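Local coordinates for TouB protein (Pseudomonas stutzeri, PDB 2INC) that is a small component of toluene/o-xylene monooxygenase and is probably associated with its oxidation of aromatic substrates, at residues V13-P18 with Y34-R39; T21-T24 with E30-A33; I48-R53 with F60-I65. One frame throughout, in Å; residues are numbered along the deposited sequence.

Contact 1: V13-P18 with Y34-R39; sequences VIQLVP and YHSINR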
ATOM      1  N   VAL C  13       3.227  40.289 -26.772  1.00 39.28           N
ATOM      2  CA  VAL C  13       3.748  40.644 -25.458  1.00 39.38           C
ATOM      3  C   VAL C  13       4.292  42.057 -25.432  1.00 40.11           C
ATOM      4  O   VAL C  13       4.891  42.509 -26.401  1.00 40.21           O
ATOM      5  CB  VAL C  13       4.828  39.632 -25.030  1.00 38.43           C
ATOM      6  CG1 VAL C  13       6.144  39.796 -25.827  1.00 39.38           C
ATOM      7  CG2 VAL C  13       5.034  39.669 -23.523  1.00 39.06           C
ATOM      8  N   ILE C  14       4.077  42.757 -24.319  1.00 39.75           N
ATOM      9  CA  ILE C  14       4.701  44.065 -24.075  1.00 39.14           C
ATOM     10  C   ILE C  14       6.092  43.814 -23.476  1.00 39.55           C
ATOM     11  O   ILE C  14       6.303  42.844 -22.703  1.00 39.17           O
ATOM     12  CB  ILE C  14       3.805  44.955 -23.185  1.00 38.47           C
ATOM     13  CG1 ILE C  14       2.345  44.952 -23.743  1.00 39.65           C
ATOM     14  CG2 ILE C  14       4.378  46.335 -23.071  1.00 38.45           C
ATOM     15  CD1 ILE C  14       1.371  45.968 -23.085  1.00 37.22           C
ATOM     16  N   GLN C  15       7.069  44.612 -23.911  1.00 38.89           N
ATOM     17  CA  GLN C  15       8.446  44.342 -23.533  1.00 38.52           C
ATOM     18  C   GLN C  15       9.116  45.602 -23.064  1.00 39.41           C
ATOM     19  O   GLN C  15       8.741  46.717 -23.502  1.00 39.32           O
ATOM     20  CB  GLN C  15       9.234  43.802 -24.712  1.00 39.36           C
ATOM     21  CG  GLN C  15       8.696  42.526 -25.262  1.00 40.65           C
ATOM     22  CD  GLN C  15       9.422  42.134 -26.486  1.00 44.94           C
ATOM     23  OE1 GLN C  15       9.110  42.631 -27.592  1.00 46.58           O
ATOM     24  NE2 GLN C  15      10.437  41.251 -26.325  1.00 39.46           N
ATOM     25  N   LEU C  16      10.118  45.432 -22.196  1.00 38.74           N
ATOM     26  CA  LEU C  16      10.905  46.577 -21.746  1.00 40.21           C
ATOM     27  C   LEU C  16      11.976  46.899 -22.817  1.00 40.74           C
ATOM     28  O   LEU C  16      12.730  46.019 -23.217  1.00 40.41           O
ATOM     29  CB  LEU C  16      11.559  46.282 -20.397  1.00 40.54           C
ATOM     30  CG  LEU C  16      12.642  47.273 -19.896  1.00 40.46           C
ATOM     31  CD1 LEU C  16      12.052  48.661 -19.521  1.00 36.98           C
ATOM     32  CD2 LEU C  16      13.385  46.683 -18.726  1.00 40.84           C
ATOM     33  N   VAL C  17      12.038  48.150 -23.250  1.00 41.93           N
ATOM     34  CA  VAL C  17      13.000  48.584 -24.276  1.00 43.29           C
ATOM     35  C   VAL C  17      13.582  49.919 -23.781  1.00 44.93           C
ATOM     36  O   VAL C  17      12.851  50.913 -23.672  1.00 44.61           O
ATOM     37  CB  VAL C  17      12.321  48.774 -25.646  1.00 43.69           C
ATOM     38  CG1 VAL C  17      13.303  49.294 -26.675  1.00 41.40           C
ATOM     39  CG2 VAL C  17      11.742  47.469 -26.144  1.00 42.53           C
ATOM     40  N   PRO C  18      14.864  49.917 -23.402  1.00 45.92           N
ATOM     41  CA  PRO C  18      15.508  51.186 -23.072  1.00 47.41           C
ATOM     42  C   PRO C  18      15.705  52.016 -24.339  1.00 47.85           C
ATOM     43  O   PRO C  18      16.080  51.490 -25.399  1.00 48.19           O
ATOM     44  CB  PRO C  18      16.860  50.767 -22.478  1.00 47.27           C
ATOM     45  CG  PRO C  18      17.117  49.403 -22.967  1.00 47.79           C
ATOM     46  CD  PRO C  18      15.775  48.767 -23.271  1.00 47.26           C
ATOM     47  N   TYR C  34      13.692  45.767 -32.984  1.00 41.82           N
ATOM     48  CA  TYR C  34      14.750  44.815 -32.733  1.00 43.19           C
ATOM     49  C   TYR C  34      14.275  43.600 -31.887  1.00 43.37           C
ATOM     50  O   TYR C  34      14.817  42.493 -31.990  1.00 42.82           O
ATOM     51  CB  TYR C  34      15.895  45.548 -32.028  1.00 43.44           C
ATOM     52  CG  TYR C  34      17.045  44.657 -31.670  1.00 45.15           C
ATOM     53  CD1 TYR C  34      18.076  44.428 -32.575  1.00 48.83           C
ATOM     54  CD2 TYR C  34      17.106  44.018 -30.440  1.00 47.79           C
ATOM     55  CE1 TYR C  34      19.142  43.589 -32.257  1.00 45.65           C
ATOM     56  CE2 TYR C  34      18.172  43.161 -30.120  1.00 46.82           C
ATOM     57  CZ  TYR C  34      19.180  42.968 -31.031  1.00 48.18           C
ATOM     58  OH  TYR C  34      20.240  42.136 -30.732  1.00 48.70           O
ATOM     59  N   HIS C  35      13.286  43.834 -31.027  1.00 43.90           N
ATOM     60  CA  HIS C  35      12.827  42.815 -30.079  1.00 43.09           C
ATOM     61  C   HIS C  35      11.569  42.112 -30.570  1.00 44.96           C
ATOM     62  O   HIS C  35      11.024  41.264 -29.847  1.00 46.42           O
ATOM     63  CB  HIS C  35      12.598  43.433 -28.693  1.00 41.89           C
ATOM     64  CG  HIS C  35      13.861  43.884 -28.032  1.00 40.30           C
ATOM     65  ND1 HIS C  35      14.825  43.005 -27.572  1.00 40.38           N
ATOM     66  CD2 HIS C  35      14.344  45.127 -27.793  1.00 39.89           C
ATOM     67  CE1 HIS C  35      15.846  43.689 -27.082  1.00 38.87           C
ATOM     68  NE2 HIS C  35      15.580  44.977 -27.204  1.00 38.00           N
ATOM     69  N   SER C  36      11.117  42.421 -31.790  1.00 43.82           N
ATOM     70  CA  SER C  36       9.855  41.869 -32.309  1.00 43.36           C
ATOM     71  C   SER C  36       9.921  41.437 -33.770  1.00 43.60           C
ATOM     72  O   SER C  36       9.570  40.294 -34.084  1.00 43.54           O
ATOM     73  CB  SER C  36       8.728  42.865 -32.135  1.00 42.50           C
ATOM     74  OG  SER C  36       8.588  43.219 -30.751  1.00 45.32           O
ATOM     75  N   ILE C  37      10.372  42.343 -34.659  1.00 44.05           N
ATOM     76  CA  ILE C  37      10.450  42.030 -36.108  1.00 43.77           C
ATOM     77  C   ILE C  37      11.469  40.907 -36.309  1.00 43.91           C
ATOM     78  O   ILE C  37      12.580  40.954 -35.728  1.00 42.68           O
ATOM     79  CB  ILE C  37      10.800  43.284 -36.985  1.00 44.82           C
ATOM     80  CG1 ILE C  37       9.742  44.400 -36.865  1.00 45.59           C
ATOM     81  CG2 ILE C  37      11.103  42.880 -38.498  1.00 44.39           C
ATOM     82  CD1 ILE C  37       8.390  44.106 -37.519  1.00 50.67           C
ATOM     83  N   ASN C  38      11.101  39.899 -37.113  1.00 43.75           N
ATOM     84  CA  ASN C  38      11.975  38.742 -37.309  1.00 46.04           C
ATOM     85  C   ASN C  38      12.192  37.889 -36.042  1.00 45.68           C
ATOM     86  O   ASN C  38      13.065  37.011 -36.021  1.00 45.04           O
ATOM     87  CB  ASN C  38      13.340  39.162 -37.886  1.00 46.37           C
ATOM     88  CG  ASN C  38      13.239  39.553 -39.344  1.00 49.74           C
ATOM     89  OD1 ASN C  38      12.568  38.860 -40.142  1.00 50.54           O
ATOM     90  ND2 ASN C  38      13.854  40.687 -39.697  1.00 49.13           N
ATOM     91  N   ARG C  39      11.382  38.155 -35.016  1.00 44.77           N
ATOM     92  CA  ARG C  39      11.376  37.324 -33.824  1.00 45.13           C
ATOM     93  C   ARG C  39      10.246  36.277 -33.732  1.00 46.06           C
ATOM     94  O   ARG C  39      10.594  35.128 -33.606  1.00 47.06           O
ATOM     95  CB  ARG C  39      11.713  38.120 -32.541  1.00 44.03           C
ATOM     96  CG  ARG C  39      13.244  38.409 -32.404  1.00 43.62           C
ATOM     97  CD  ARG C  39      13.587  39.161 -31.094  1.00 44.01           C
ATOM     98  NE  ARG C  39      14.969  39.634 -31.085  1.00 45.06           N
ATOM     99  CZ  ARG C  39      15.993  38.943 -30.588  1.00 45.84           C
ATOM    100  NH1 ARG C  39      15.801  37.745 -30.070  1.00 40.69           N
ATOM    101  NH2 ARG C  39      17.221  39.443 -30.624  1.00 46.55           N
TER

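Contact 2: T21-T24 with E30-A33; sequences TEDT and EKCA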
ATOM      1  N   THR C  21      16.783  59.625 -24.301  1.00 49.40           N
ATOM      2  CA  THR C  21      15.970  60.861 -24.299  1.00 49.94           C
ATOM      3  C   THR C  21      16.167  61.710 -25.585  1.00 50.72           C
ATOM      4  O   THR C  21      15.297  62.495 -25.981  1.00 49.72           O
ATOM      5  CB  THR C  21      16.254  61.718 -23.023  1.00 50.66           C
ATOM      6  OG1 THR C  21      17.672  61.903 -22.858  1.00 51.81           O
ATOM      7  CG2 THR C  21      15.729  61.021 -21.768  1.00 50.09           C
ATOM      8  N   GLU C  22      17.290  61.482 -26.259  1.00 50.97           N
ATOM      9  CA  GLU C  22      17.587  62.129 -27.542  1.00 52.19           C
ATOM     10  C   GLU C  22      17.045  61.403 -28.799  1.00 51.62           C
ATOM     11  O   GLU C  22      17.108  61.942 -29.910  1.00 52.13           O
ATOM     12  CB  GLU C  22      19.104  62.341 -27.640  1.00 52.83           C
ATOM     13  CG  GLU C  22      19.681  63.172 -26.488  1.00 56.36           C
ATOM     14  CD  GLU C  22      18.877  64.455 -26.246  1.00 62.58           C
ATOM     15  OE1 GLU C  22      18.446  64.704 -25.078  1.00 65.34           O
ATOM     16  OE2 GLU C  22      18.651  65.195 -27.234  1.00 64.87           O
ATOM     17  N   ASP C  23      16.536  60.184 -28.649  1.00 49.70           N
ATOM     18  CA  ASP C  23      15.995  59.472 -29.784  1.00 49.28           C
ATOM     19  C   ASP C  23      14.800  60.188 -30.350  1.00 49.23           C
ATOM     20  O   ASP C  23      13.999  60.782 -29.627  1.00 48.83           O
ATOM     21  CB  ASP C  23      15.591  58.029 -29.418  1.00 49.40           C
ATOM     22  CG  ASP C  23      16.786  57.149 -29.120  1.00 52.33           C
ATOM     23  OD1 ASP C  23      17.904  57.516 -29.547  1.00 54.71           O
ATOM     24  OD2 ASP C  23      16.628  56.090 -28.449  1.00 54.07           O
ATOM     25  N   THR C  24      14.722  60.161 -31.672  1.00 49.04           N
ATOM     26  CA  THR C  24      13.515  60.479 -32.402  1.00 48.43           C
ATOM     27  C   THR C  24      12.512  59.304 -32.293  1.00 47.38           C
ATOM     28  O   THR C  24      12.923  58.166 -32.060  1.00 46.31           O
ATOM     29  CB  THR C  24      13.930  60.600 -33.865  1.00 49.52           C
ATOM     30  OG1 THR C  24      14.779  61.759 -34.005  1.00 52.00           O
ATOM     31  CG2 THR C  24      12.763  60.800 -34.706  1.00 50.10           C
ATOM     32  N   GLU C  30      12.808  51.762 -34.157  1.00 46.84           N
ATOM     33  CA  GLU C  30      13.942  50.899 -34.502  1.00 47.91           C
ATOM     34  C   GLU C  30      14.361  50.014 -33.331  1.00 46.74           C
ATOM     35  O   GLU C  30      14.481  48.792 -33.470  1.00 47.75           O
ATOM     36  CB  GLU C  30      15.129  51.771 -34.964  1.00 49.03           C
ATOM     37  CG  GLU C  30      16.467  51.065 -35.080  1.00 54.20           C
ATOM     38  CD  GLU C  30      16.556  50.139 -36.310  1.00 64.60           C
ATOM     39  OE1 GLU C  30      15.526  50.003 -37.042  1.00 67.90           O
ATOM     40  OE2 GLU C  30      17.660  49.546 -36.542  1.00 66.10           O
ATOM     41  N   LYS C  31      14.608  50.645 -32.193  1.00 45.73           N
ATOM     42  CA  LYS C  31      15.001  49.970 -30.980  1.00 44.51           C
ATOM     43  C   LYS C  31      13.967  48.939 -30.548  1.00 43.75           C
ATOM     44  O   LYS C  31      14.323  47.832 -30.202  1.00 43.00           O
ATOM     45  CB  LYS C  31      15.273  50.981 -29.868  1.00 44.69           C
ATOM     46  CG  LYS C  31      16.714  51.497 -29.905  1.00 44.39           C
ATOM     47  CD  LYS C  31      16.853  52.749 -29.090  1.00 46.20           C
ATOM     48  CE  LYS C  31      18.295  53.167 -28.942  1.00 49.04           C
ATOM     49  NZ  LYS C  31      18.345  54.512 -28.272  1.00 51.53           N
ATOM     50  N   CYS C  32      12.699  49.300 -30.602  1.00 42.33           N
ATOM     51  CA  CYS C  32      11.610  48.350 -30.366  1.00 42.78           C
ATOM     52  C   CYS C  32      11.578  47.197 -31.373  1.00 43.38           C
ATOM     53  O   CYS C  32      11.536  46.014 -30.981  1.00 42.83           O
ATOM     54  CB  CYS C  32      10.280  49.097 -30.380  1.00 43.02           C
ATOM     55  SG  CYS C  32      10.186  50.272 -28.994  1.00 43.82           S
ATOM     56  N   ALA C  33      11.617  47.534 -32.674  1.00 42.12           N
ATOM     57  CA  ALA C  33      11.548  46.554 -33.751  1.00 41.81           C
ATOM     58  C   ALA C  33      12.527  45.432 -33.525  1.00 41.87           C
ATOM     59  O   ALA C  33      12.223  44.285 -33.821  1.00 43.47           O
ATOM     60  CB  ALA C  33      11.846  47.234 -35.126  1.00 42.25           C
TER

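Contact 3: I48-R53 with F60-I65; sequences ILRVRR and FPRGMI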
ATOM      1  N   ILE C  48       5.599  52.120 -42.688  1.00 56.51           N
ATOM      2  CA  ILE C  48       6.469  52.907 -41.816  1.00 55.33           C
ATOM      3  C   ILE C  48       6.030  52.671 -40.358  1.00 53.64           C
ATOM      4  O   ILE C  48       4.827  52.640 -40.086  1.00 52.56           O
ATOM      5  CB  ILE C  48       6.462  54.392 -42.250  1.00 55.39           C
ATOM      6  CG1 ILE C  48       7.575  54.576 -43.299  1.00 57.06           C
ATOM      7  CG2 ILE C  48       6.599  55.350 -41.061  1.00 55.89           C
ATOM      8  CD1 ILE C  48       7.481  55.815 -44.137  1.00 62.05           C
ATOM      9  N   LEU C  49       7.003  52.444 -39.469  1.00 51.77           N
ATOM     10  CA  LEU C  49       6.709  52.219 -38.042  1.00 51.01           C
ATOM     11  C   LEU C  49       6.455  53.528 -37.339  1.00 49.94           C
ATOM     12  O   LEU C  49       7.319  54.422 -37.342  1.00 51.09           O
ATOM     13  CB  LEU C  49       7.868  51.513 -37.325  1.00 50.76           C
ATOM     14  CG  LEU C  49       8.301  50.177 -37.894  1.00 51.59           C
ATOM     15  CD1 LEU C  49       9.380  49.554 -37.031  1.00 49.88           C
ATOM     16  CD2 LEU C  49       7.091  49.281 -37.997  1.00 51.90           C
ATOM     17  N   ARG C  50       5.281  53.661 -36.737  1.00 49.25           N
ATOM     18  CA  ARG C  50       4.964  54.867 -35.957  1.00 48.50           C
ATOM     19  C   ARG C  50       4.924  54.577 -34.434  1.00 48.49           C
ATOM     20  O   ARG C  50       4.794  53.411 -34.032  1.00 48.36           O
ATOM     21  CB  ARG C  50       3.647  55.461 -36.459  1.00 48.47           C
ATOM     22  CG  ARG C  50       3.764  55.922 -37.941  1.00 48.27           C
ATOM     23  CD  ARG C  50       4.892  56.957 -38.110  1.00 46.04           C
ATOM     24  NE  ARG C  50       4.687  58.146 -37.274  1.00 49.22           N
ATOM     25  CZ  ARG C  50       3.721  59.051 -37.454  1.00 49.82           C
ATOM     26  NH1 ARG C  50       2.852  58.911 -38.445  1.00 49.34           N
ATOM     27  NH2 ARG C  50       3.617  60.092 -36.634  1.00 48.75           N
ATOM     28  N   VAL C  51       5.038  55.622 -33.610  1.00 47.82           N
ATOM     29  CA  VAL C  51       4.935  55.495 -32.137  1.00 48.47           C
ATOM     30  C   VAL C  51       3.679  56.215 -31.597  1.00 49.21           C
ATOM     31  O   VAL C  51       3.525  57.417 -31.822  1.00 48.99           O
ATOM     32  CB  VAL C  51       6.214  56.054 -31.440  1.00 48.25           C
ATOM     33  CG1 VAL C  51       6.173  55.815 -29.921  1.00 48.76           C
ATOM     34  CG2 VAL C  51       7.466  55.420 -32.011  1.00 48.95           C
ATOM     35  N   ARG C  52       2.771  55.503 -30.907  1.00 49.44           N
ATOM     36  CA  ARG C  52       1.714  56.201 -30.158  1.00 49.84           C
ATOM     37  C   ARG C  52       1.654  55.805 -28.695  1.00 50.34           C
ATOM     38  O   ARG C  52       1.972  54.661 -28.326  1.00 51.15           O
ATOM     39  CB  ARG C  52       0.332  56.080 -30.787  1.00 49.78           C
ATOM     40  CG  ARG C  52      -0.079  54.712 -31.068  1.00 52.47           C
ATOM     41  CD  ARG C  52      -1.591  54.545 -31.221  1.00 54.66           C
ATOM     42  NE  ARG C  52      -1.804  53.103 -31.316  1.00 57.82           N
ATOM     43  CZ  ARG C  52      -2.836  52.513 -31.911  1.00 62.86           C
ATOM     44  NH1 ARG C  52      -3.801  53.246 -32.473  1.00 63.08           N
ATOM     45  NH2 ARG C  52      -2.900  51.181 -31.946  1.00 63.14           N
ATOM     46  N   ARG C  53       1.277  56.767 -27.867  1.00 49.96           N
ATOM     47  CA  ARG C  53       1.142  56.562 -26.446  1.00 50.25           C
ATOM     48  C   ARG C  53      -0.016  55.578 -26.230  1.00 49.61           C
ATOM     49  O   ARG C  53      -1.131  55.834 -26.691  1.00 49.14           O
ATOM     50  CB  ARG C  53       0.870  57.899 -25.773  1.00 50.05           C
ATOM     51  CG  ARG C  53       0.849  57.852 -24.255  1.00 53.43           C
ATOM     52  CD  ARG C  53       0.268  59.143 -23.683  1.00 57.96           C
ATOM     53  NE  ARG C  53       1.333  60.113 -23.564  1.00 62.65           N
ATOM     54  CZ  ARG C  53       1.261  61.397 -23.909  1.00 64.36           C
ATOM     55  NH1 ARG C  53       0.142  61.916 -24.417  1.00 64.27           N
ATOM     56  NH2 ARG C  53       2.342  62.160 -23.753  1.00 64.20           N
ATOM     57  N   PHE C  60       2.718  60.206 -32.095  1.00 54.16           N
ATOM     58  CA  PHE C  60       3.851  61.119 -32.075  1.00 53.83           C
ATOM     59  C   PHE C  60       4.435  61.240 -33.496  1.00 53.85           C
ATOM     60  O   PHE C  60       4.523  60.229 -34.217  1.00 53.38           O
ATOM     61  CB  PHE C  60       4.926  60.633 -31.110  1.00 53.31           C
ATOM     62  CG  PHE C  60       4.458  60.523 -29.701  1.00 53.55           C
ATOM     63  CD1 PHE C  60       3.946  61.635 -29.043  1.00 52.55           C
ATOM     64  CD2 PHE C  60       4.530  59.317 -29.026  1.00 50.84           C
ATOM     65  CE1 PHE C  60       3.489  61.559 -27.734  1.00 53.14           C
ATOM     66  CE2 PHE C  60       4.092  59.232 -27.717  1.00 52.82           C
ATOM     67  CZ  PHE C  60       3.573  60.367 -27.070  1.00 53.22           C
ATOM     68  N   PRO C  61       4.821  62.468 -33.917  1.00 53.85           N
ATOM     69  CA  PRO C  61       5.407  62.560 -35.273  1.00 53.28           C
ATOM     70  C   PRO C  61       6.771  61.884 -35.326  1.00 53.17           C
ATOM     71  O   PRO C  61       7.443  61.775 -34.282  1.00 53.06           O
ATOM     72  CB  PRO C  61       5.513  64.075 -35.527  1.00 53.81           C
ATOM     73  CG  PRO C  61       4.650  64.712 -34.492  1.00 53.78           C
ATOM     74  CD  PRO C  61       4.715  63.791 -33.284  1.00 53.41           C
ATOM     75  N   ARG C  62       7.176  61.444 -36.526  1.00 52.33           N
ATOM     76  CA  ARG C  62       8.395  60.633 -36.698  1.00 51.38           C
ATOM     77  C   ARG C  62       9.622  61.276 -36.087  1.00 51.41           C
ATOM     78  O   ARG C  62      10.466  60.584 -35.535  1.00 49.74           O
ATOM     79  CB  ARG C  62       8.656  60.268 -38.181  1.00 51.17           C
ATOM     80  CG  ARG C  62       7.544  59.429 -38.797  1.00 50.85           C
ATOM     81  CD  ARG C  62       7.781  59.116 -40.249  1.00 50.85           C
ATOM     82  NE  ARG C  62       9.014  58.361 -40.400  1.00 53.96           N
ATOM     83  CZ  ARG C  62       9.471  57.884 -41.562  1.00 54.92           C
ATOM     84  NH1 ARG C  62       8.787  58.102 -42.664  1.00 52.50           N
ATOM     85  NH2 ARG C  62      10.608  57.184 -41.614  1.00 54.17           N
ATOM     86  N   GLY C  63       9.711  62.608 -36.163  1.00 52.34           N
ATOM     87  CA  GLY C  63      10.947  63.339 -35.829  1.00 53.37           C
ATOM     88  C   GLY C  63      11.032  63.851 -34.400  1.00 54.70           C
ATOM     89  O   GLY C  63      12.117  64.212 -33.906  1.00 54.89           O
ATOM     90  N   MET C  64       9.877  63.854 -33.740  1.00 54.93           N
ATOM     91  CA  MET C  64       9.737  64.230 -32.336  1.00 55.46           C
ATOM     92  C   MET C  64      10.688  63.418 -31.465  1.00 54.57           C
ATOM     93  O   MET C  64      10.845  62.195 -31.680  1.00 55.18           O
ATOM     94  CB  MET C  64       8.275  64.021 -31.960  1.00 55.83           C
ATOM     95  CG  MET C  64       8.059  63.347 -30.651  1.00 60.83           C
ATOM     96  SD  MET C  64       7.124  64.338 -29.504  1.00 66.35           S
ATOM     97  CE  MET C  64       5.462  64.412 -30.166  1.00 65.27           C
ATOM     98  N   ILE C  65      11.366  64.069 -30.522  1.00 53.64           N
ATOM     99  CA  ILE C  65      12.338  63.332 -29.696  1.00 53.17           C
ATOM    100  C   ILE C  65      11.764  62.992 -28.303  1.00 53.19           C
ATOM    101  O   ILE C  65      10.836  63.664 -27.811  1.00 52.15           O
ATOM    102  CB  ILE C  65      13.779  64.000 -29.603  1.00 53.22           C
ATOM    103  CG1 ILE C  65      13.840  65.122 -28.572  1.00 52.24           C
ATOM    104  CG2 ILE C  65      14.255  64.499 -30.988  1.00 53.74           C
ATOM    105  CD1 ILE C  65      15.204  65.284 -27.916  1.00 53.90           C
TER

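Contact 1: V13-P18 with Y34-R39
Gln15 and Val17 of strand 14-19, outermost in this chain's sheet, make a small, buried side-chain contact with His35 and Ser36, in the irregular chain that follows helix 25-33. Val17 approaches the imidazole obliquely, its CG2 lying 3.9 Å from His35 CD2. Valine CG2 stands anti to its own carbonyl carbon, which brings this methyl rather than CG1 to the histidine. Gln15 extends its chain toward the backbone and CB of His35, its amide plane nearly perpendicular to the imidazole (82°), and places the amide beside the His35 carbonyl and the Ser36 hydroxyl. That hydroxyl has a firmer partner in the hydrogen bond between Ser36 OG and Asp11 OD2. The protein belongs to the ubiquitin clan, and the strand order and helix are those of a beta-grasp fold, in which the chain leaving the helix here packs back against the second strand. Tyr34 lies against the face of His35 away from that strand, its CD2 3.6 Å above the imidazole centre. Within the loop, Arg39 NE donates to Tyr34 O over 3.0 Å in the carbonyl plane, closing the bend. Ile14 and Leu16 also make backbone hydrogen bonds with the chain of another protein.

Contact 2: T21-T24 with E30-A33
Asp23 and Lys31 carry this contact between them, a single salt bridge from the loop before helix 25-33 to the last full turn of that helix. The two side chains come at each other from opposite directions, one from each backbone, and span a separation of 9.6 Å between Asp23 CA and Lys31 CA. Most of that reach belongs to the lysine, whose chain runs extended beyond CG (chi2 164°) and so delivers its ammonium group to the carboxylate. The approach is one-sided: Lys31 NZ is hydrogen-bonded to Asp23 OD2, whereas Asp23 OD1 stays 3.3 Å from that same Lys31 NZ. The modelled separation of 2.3 Å between Lys31 NZ and Asp23 OD2 is too short to be taken literally: the charges clearly face each other, but the exact geometry of the bond is doubtful. The methylene part of the lysine also closes on the acid, with Lys31 CD 3.4 Å from Asp23 OD2.

Asp23 OD2 has a second donor, the backbone N of Asp20, which ties the carboxylate to the chain leaving strand 14-19. Lys31 in turn packs over Val17 of that strand and against Asp20. Thr24, next along, occupies the N-cap position, and its backbone N is bonded to OE1 of Gln27, on the first turn of the helix. The bridge therefore joins the approach to a helix with a side chain two turns further on, in the strand-to-helix connection of a beta-grasp fold. Although Asp23 is buried, the ammonium and the Asp20 N-H at its OD2 are likely to favour the ionised carboxylate, and the lysine charge is likely to be largely offset.

Contact 3: I48-R53 with F60-I65
Phe60 is the tightly packed half of this contact, set against strand 48-53, while Arg50 and Arg62 make up the looser, more open half. Phe60 N gives a nearly straight bond to Val51 O (2.9 Å, 169°). The phenyl ring presents its edge to its neighbours: Val51 CG1 lies in the ring plane, 4.0 Å from Phe60 CD2, and at its far rim Phe60 CZ stands 3.9 Å above one face of the Arg53 guanidinium, the planes being almost perpendicular (86°). Met25 and Leu71 pack against Phe60 too, which places it in the core between sheet and helix of the beta-grasp fold.

Towards the start of the strand the contact becomes polar. Arg50 is kinked at chi2 (-58°) and again at chi3, turning its guanidinium back so that Arg50 NH2 reaches Phe60 O over 2.6 Å, from above the carbonyl plane. Arg62 sits in the type I turn from Pro61 to Met64. Arg62 CG lies 3.5 Å from Arg50 NE, and the Arg62 guanidinium carries Ile48 CG2 over one face, 3.7 Å above its plane. A leucine in place of Arg50 would probably leave the Phe60 carbonyl without this donor and Arg62 CG less well covered.

Arg50 and Arg62 are like charges near each other, but their roles differ: Asp26 of helix 25-33 probably offsets the charge of Arg62, which would ease its nearness to Arg50, whose NH2 is held by a neutral carbonyl, while the apolar ring fills the interior.

Starting from the N terminus, strand 14-19 opens contact 1, which closes only when the chain, having passed through helix 25-33, returns at His35. Contact 2 lies wholly within that excursion, joining the run into the helix to its later turns. The two meet where Val17 CG1 packs on the backbone of Lys31, at a point where strand and helix touch. Contact 3 opens afterwards, in series with both, and closes the short excursion between strands 48-53 and 59-60. It lies across the chain's centre from contact 1, with which it has the sheet in common, but it abuts contact 2, Ile65 packing on the backbone of Thr21 and Asp23. No two contacts cross.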